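Local coordinates for monoamine oxidase regulatory protein, putative (Archaeoglobus fulgidus, PDB 1Q6W) that is of uncharacterised function but, as a MaoC-like protein of hot dog fold, probably acts as a hydratase or dehydratase on thioester substrates, at residues A[99-105]-A[144-150]. Coordinates in Å, arbitrary orientation, origin at the centre of the assembly. Numbering follows the deposited sequence.
Sequences KDVRFLR and ELVLTAL
Strands 99-103 and 145-150 run antiparallel (axes 4.4 Å apart, 177°). D100-L150 and R102-T148 are hydrogen-bonded pairs, V101-A149 and F103-L147 non-hydrogen-bonded ones. R102 N reaches T148 O at 2.7 Å; T148 N returns to R102 O at 3.0 Å. K99 (phi/psi -77/-29) and D100 both face L150 in a classic bulge, their amides weakly bonded to L150 O. Past F103 the strand ends, yet V146 O, its residue also not extended (-94/-30), accepts both L104 N (2.9 Å) and R105 N (3.1 Å).

On one face, small A149 leaves a hollow for V101 (V101 CG2 to A149 CB 3.8 Å), while F103 (chi1 m) lays its ring obliquely against L147 (F103 CE2 to L147 CD1 3.5 Å). Helix 68-84 covers this face through L72; the second subunit continues the sheet beyond V101, its F95 meeting the F103 ring. On the opposite face T148 CG2 abuts R102 CB at 3.3 Å. Beyond the strand end, L104 CD1 touches L145 CD2 at 3.6 Å.

R105 NE to E144 OE2 (3.9 Å) is a long, out-of-plane, purely electrostatic salt bridge; E144 OE1 pairs mainly with R142. Backbone bonds thus chiefly hold this dimer-side strand pair of the hot dog sheet.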
ATOM      1  N   LYS A  99      -4.828  -7.188  -5.757  1.00 86.64           N
ATOM      2  CA  LYS A  99      -5.520  -8.405  -5.353  1.00 89.88           C
ATOM      3  C   LYS A  99      -4.873  -9.197  -4.249  1.00 91.84           C
ATOM      4  O   LYS A  99      -5.554  -9.893  -3.517  1.00 90.46           O
ATOM      5  CB  LYS A  99      -5.719  -9.323  -6.558  1.00 83.10           C
ATOM      6  CG  LYS A  99      -6.689 -10.453  -6.319  1.00 87.31           C
ATOM      7  CD  LYS A  99      -6.901 -11.253  -7.592  1.00 95.42           C
ATOM      8  CE  LYS A  99      -7.877 -12.406  -7.373  1.00100.72           C
ATOM      9  NZ  LYS A  99      -8.118 -13.157  -8.637  1.00105.22           N
ATOM     10  N   ASP A 100      -3.564  -9.134  -4.118  1.00 65.55           N
ATOM     11  CA  ASP A 100      -2.963  -9.905  -3.054  1.00 67.36           C
ATOM     12  C   ASP A 100      -1.620  -9.375  -2.668  1.00 65.14           C
ATOM     13  O   ASP A 100      -0.822  -8.985  -3.522  1.00 67.90           O
ATOM     14  CB  ASP A 100      -2.819 -11.366  -3.453  1.00112.30           C
ATOM     15  CG  ASP A 100      -1.913 -12.126  -2.515  1.00116.70           C
ATOM     16  OD1 ASP A 100      -0.689 -11.882  -2.536  1.00116.01           O
ATOM     17  OD2 ASP A 100      -2.424 -12.959  -1.743  1.00116.78           O
ATOM     18  N   VAL A 101      -1.366  -9.355  -1.370  1.00 36.29           N
ATOM     19  CA  VAL A 101      -0.097  -8.890  -0.886  1.00 31.81           C
ATOM     20  C   VAL A 101       0.258  -9.769   0.279  1.00 28.69           C
ATOM     21  O   VAL A 101      -0.526  -9.898   1.227  1.00 27.85           O
ATOM     22  CB  VAL A 101      -0.164  -7.407  -0.404  1.00 27.59           C
ATOM     23  CG1 VAL A 101       1.213  -6.939   0.070  1.00 25.12           C
ATOM     24  CG2 VAL A 101      -0.647  -6.510  -1.525  1.00 25.23           C
ATOM     25  N   ARG A 102       1.430 -10.381   0.208  1.00 42.60           N
ATOM     26  CA  ARG A 102       1.905 -11.232   1.280  1.00 43.26           C
ATOM     27  C   ARG A 102       3.230 -10.708   1.834  1.00 41.27           C
ATOM     28  O   ARG A 102       4.214 -10.541   1.095  1.00 38.52           O
ATOM     29  CB  ARG A 102       2.096 -12.659   0.787  1.00 82.31           C
ATOM     30  CG  ARG A 102       0.812 -13.416   0.574  1.00 92.02           C
ATOM     31  CD  ARG A 102       1.106 -14.852   0.182  1.00105.16           C
ATOM     32  NE  ARG A 102      -0.087 -15.691   0.201  1.00122.68           N
ATOM     33  CZ  ARG A 102      -0.067 -17.007   0.016  1.00134.04           C
ATOM     34  NH1 ARG A 102       1.084 -17.630  -0.202  1.00141.47           N
ATOM     35  NH2 ARG A 102      -1.195 -17.702   0.058  1.00141.76           N
ATOM     36  N   PHE A 103       3.257 -10.437   3.134  1.00 32.75           N
ATOM     37  CA  PHE A 103       4.481  -9.978   3.777  1.00 29.95           C
ATOM     38  C   PHE A 103       5.203 -11.226   4.275  1.00 27.80           C
ATOM     39  O   PHE A 103       4.868 -11.788   5.295  1.00 31.54           O
ATOM     40  CB  PHE A 103       4.121  -9.020   4.909  1.00 31.59           C
ATOM     41  CG  PHE A 103       3.365  -7.802   4.437  1.00 31.35           C
ATOM     42  CD1 PHE A 103       2.022  -7.619   4.781  1.00 31.12           C
ATOM     43  CD2 PHE A 103       3.978  -6.862   3.604  1.00 29.30           C
ATOM     44  CE1 PHE A 103       1.300  -6.527   4.308  1.00 30.66           C
ATOM     45  CE2 PHE A 103       3.267  -5.763   3.122  1.00 27.87           C
ATOM     46  CZ  PHE A 103       1.930  -5.588   3.470  1.00 29.91           C
ATOM     47  N   LEU A 104       6.191 -11.673   3.526  1.00 28.52           N
ATOM     48  CA  LEU A 104       6.902 -12.890   3.863  1.00 29.33           C
ATOM     49  C   LEU A 104       8.004 -12.794   4.894  1.00 31.72           C
ATOM     50  O   LEU A 104       8.017 -13.542   5.874  1.00 30.40           O
ATOM     51  CB  LEU A 104       7.479 -13.504   2.591  1.00 43.02           C
ATOM     52  CG  LEU A 104       6.447 -13.645   1.471  1.00 44.67           C
ATOM     53  CD1 LEU A 104       7.112 -14.192   0.220  1.00 43.79           C
ATOM     54  CD2 LEU A 104       5.304 -14.567   1.928  1.00 40.06           C
ATOM     55  N   ARG A 105       8.948 -11.888   4.661  1.00 42.95           N
ATOM     56  CA  ARG A 105      10.089 -11.711   5.547  1.00 41.77           C
ATOM     57  C   ARG A 105      10.193 -10.243   5.932  1.00 39.17           C
ATOM     58  O   ARG A 105       9.764  -9.360   5.195  1.00 37.82           O
ATOM     59  CB  ARG A 105      11.354 -12.144   4.813  1.00 66.19           C
ATOM     60  CG  ARG A 105      12.456 -12.668   5.689  1.00 74.99           C
ATOM     61  CD  ARG A 105      12.582 -14.164   5.500  1.00 86.21           C
ATOM     62  NE  ARG A 105      12.594 -14.509   4.084  1.00100.87           N
ATOM     63  CZ  ARG A 105      12.785 -15.737   3.614  1.00110.50           C
ATOM     64  NH1 ARG A 105      12.982 -16.744   4.453  1.00117.13           N
ATOM     65  NH2 ARG A 105      12.770 -15.958   2.306  1.00116.66           N
ATOM     66  N   GLU A 144      16.586 -13.497  -0.604  1.00 36.62           N
ATOM     67  CA  GLU A 144      15.351 -13.888   0.057  1.00 34.46           C
ATOM     68  C   GLU A 144      14.137 -13.074  -0.435  1.00 33.24           C
ATOM     69  O   GLU A 144      14.235 -11.874  -0.725  1.00 30.58           O
ATOM     70  CB  GLU A 144      15.512 -13.740   1.569  1.00 54.58           C
ATOM     71  CG  GLU A 144      16.725 -14.464   2.117  1.00 58.63           C
ATOM     72  CD  GLU A 144      17.027 -14.111   3.567  1.00 60.80           C
ATOM     73  OE1 GLU A 144      18.010 -14.656   4.119  1.00 60.82           O
ATOM     74  OE2 GLU A 144      16.284 -13.290   4.155  1.00 61.54           O
ATOM     75  N   LEU A 145      12.994 -13.739  -0.527  1.00 49.57           N
ATOM     76  CA  LEU A 145      11.762 -13.099  -0.963  1.00 49.26           C
ATOM     77  C   LEU A 145      11.094 -12.465   0.261  1.00 47.97           C
ATOM     78  O   LEU A 145      10.628 -13.161   1.150  1.00 49.18           O
ATOM     79  CB  LEU A 145      10.849 -14.154  -1.582  1.00 49.10           C
ATOM     80  CG  LEU A 145       9.686 -13.675  -2.434  1.00 51.45           C
ATOM     81  CD1 LEU A 145      10.186 -12.925  -3.670  1.00 51.63           C
ATOM     82  CD2 LEU A 145       8.876 -14.886  -2.845  1.00 53.71           C
ATOM     83  N   VAL A 146      11.048 -11.142   0.318  1.00 46.43           N
ATOM     84  CA  VAL A 146      10.454 -10.466   1.469  1.00 44.36           C
ATOM     85  C   VAL A 146       8.983 -10.100   1.290  1.00 42.18           C
ATOM     86  O   VAL A 146       8.232 -10.035   2.257  1.00 42.49           O
ATOM     87  CB  VAL A 146      11.233  -9.156   1.826  1.00 41.08           C
ATOM     88  CG1 VAL A 146      12.685  -9.472   2.106  1.00 42.43           C
ATOM     89  CG2 VAL A 146      11.116  -8.141   0.684  1.00 42.98           C
ATOM     90  N   LEU A 147       8.568  -9.847   0.057  1.00 28.41           N
ATOM     91  CA  LEU A 147       7.186  -9.471  -0.185  1.00 27.02           C
ATOM     92  C   LEU A 147       6.734  -9.913  -1.562  1.00 26.31           C
ATOM     93  O   LEU A 147       7.518  -9.948  -2.504  1.00 27.49           O
ATOM     94  CB  LEU A 147       7.025  -7.948  -0.038  1.00 28.02           C
ATOM     95  CG  LEU A 147       5.658  -7.294  -0.284  1.00 27.09           C
ATOM     96  CD1 LEU A 147       5.602  -5.982   0.465  1.00 26.64           C
ATOM     97  CD2 LEU A 147       5.405  -7.071  -1.772  1.00 25.47           C
ATOM     98  N   THR A 148       5.458 -10.245  -1.670  1.00 31.77           N
ATOM     99  CA  THR A 148       4.907 -10.674  -2.937  1.00 35.00           C
ATOM    100  C   THR A 148       3.525 -10.050  -3.082  1.00 32.72           C
ATOM    101  O   THR A 148       2.830  -9.845  -2.088  1.00 32.34           O
ATOM    102  CB  THR A 148       4.809 -12.225  -3.003  1.00 45.88           C
ATOM    103  OG1 THR A 148       4.577 -12.631  -4.354  1.00 47.64           O
ATOM    104  CG2 THR A 148       3.670 -12.737  -2.133  1.00 43.61           C
ATOM    105  N   ALA A 149       3.134  -9.728  -4.310  1.00 25.16           N
ATOM    106  CA  ALA A 149       1.830  -9.129  -4.529  1.00 27.84           C
ATOM    107  C   ALA A 149       1.323  -9.251  -5.962  1.00 29.89           C
ATOM    108  O   ALA A 149       2.077  -9.514  -6.910  1.00 29.20           O
ATOM    109  CB  ALA A 149       1.845  -7.662  -4.117  1.00 25.30           C
ATOM    110  N   LEU A 150       0.018  -9.055  -6.096  1.00 27.18           N
ATOM    111  CA  LEU A 150      -0.656  -9.115  -7.378  1.00 30.54           C
ATOM    112  C   LEU A 150      -1.408  -7.790  -7.542  1.00 32.45           C
ATOM    113  O   LEU A 150      -2.242  -7.438  -6.710  1.00 28.46           O
ATOM    114  CB  LEU A 150      -1.633 -10.286  -7.369  1.00 47.54           C
ATOM    115  CG  LEU A 150      -1.580 -11.314  -8.490  1.00 47.53           C
ATOM    116  CD1 LEU A 150      -0.154 -11.731  -8.784  1.00 43.87           C
ATOM    117  CD2 LEU A 150      -2.413 -12.492  -8.061  1.00 46.96           C
TER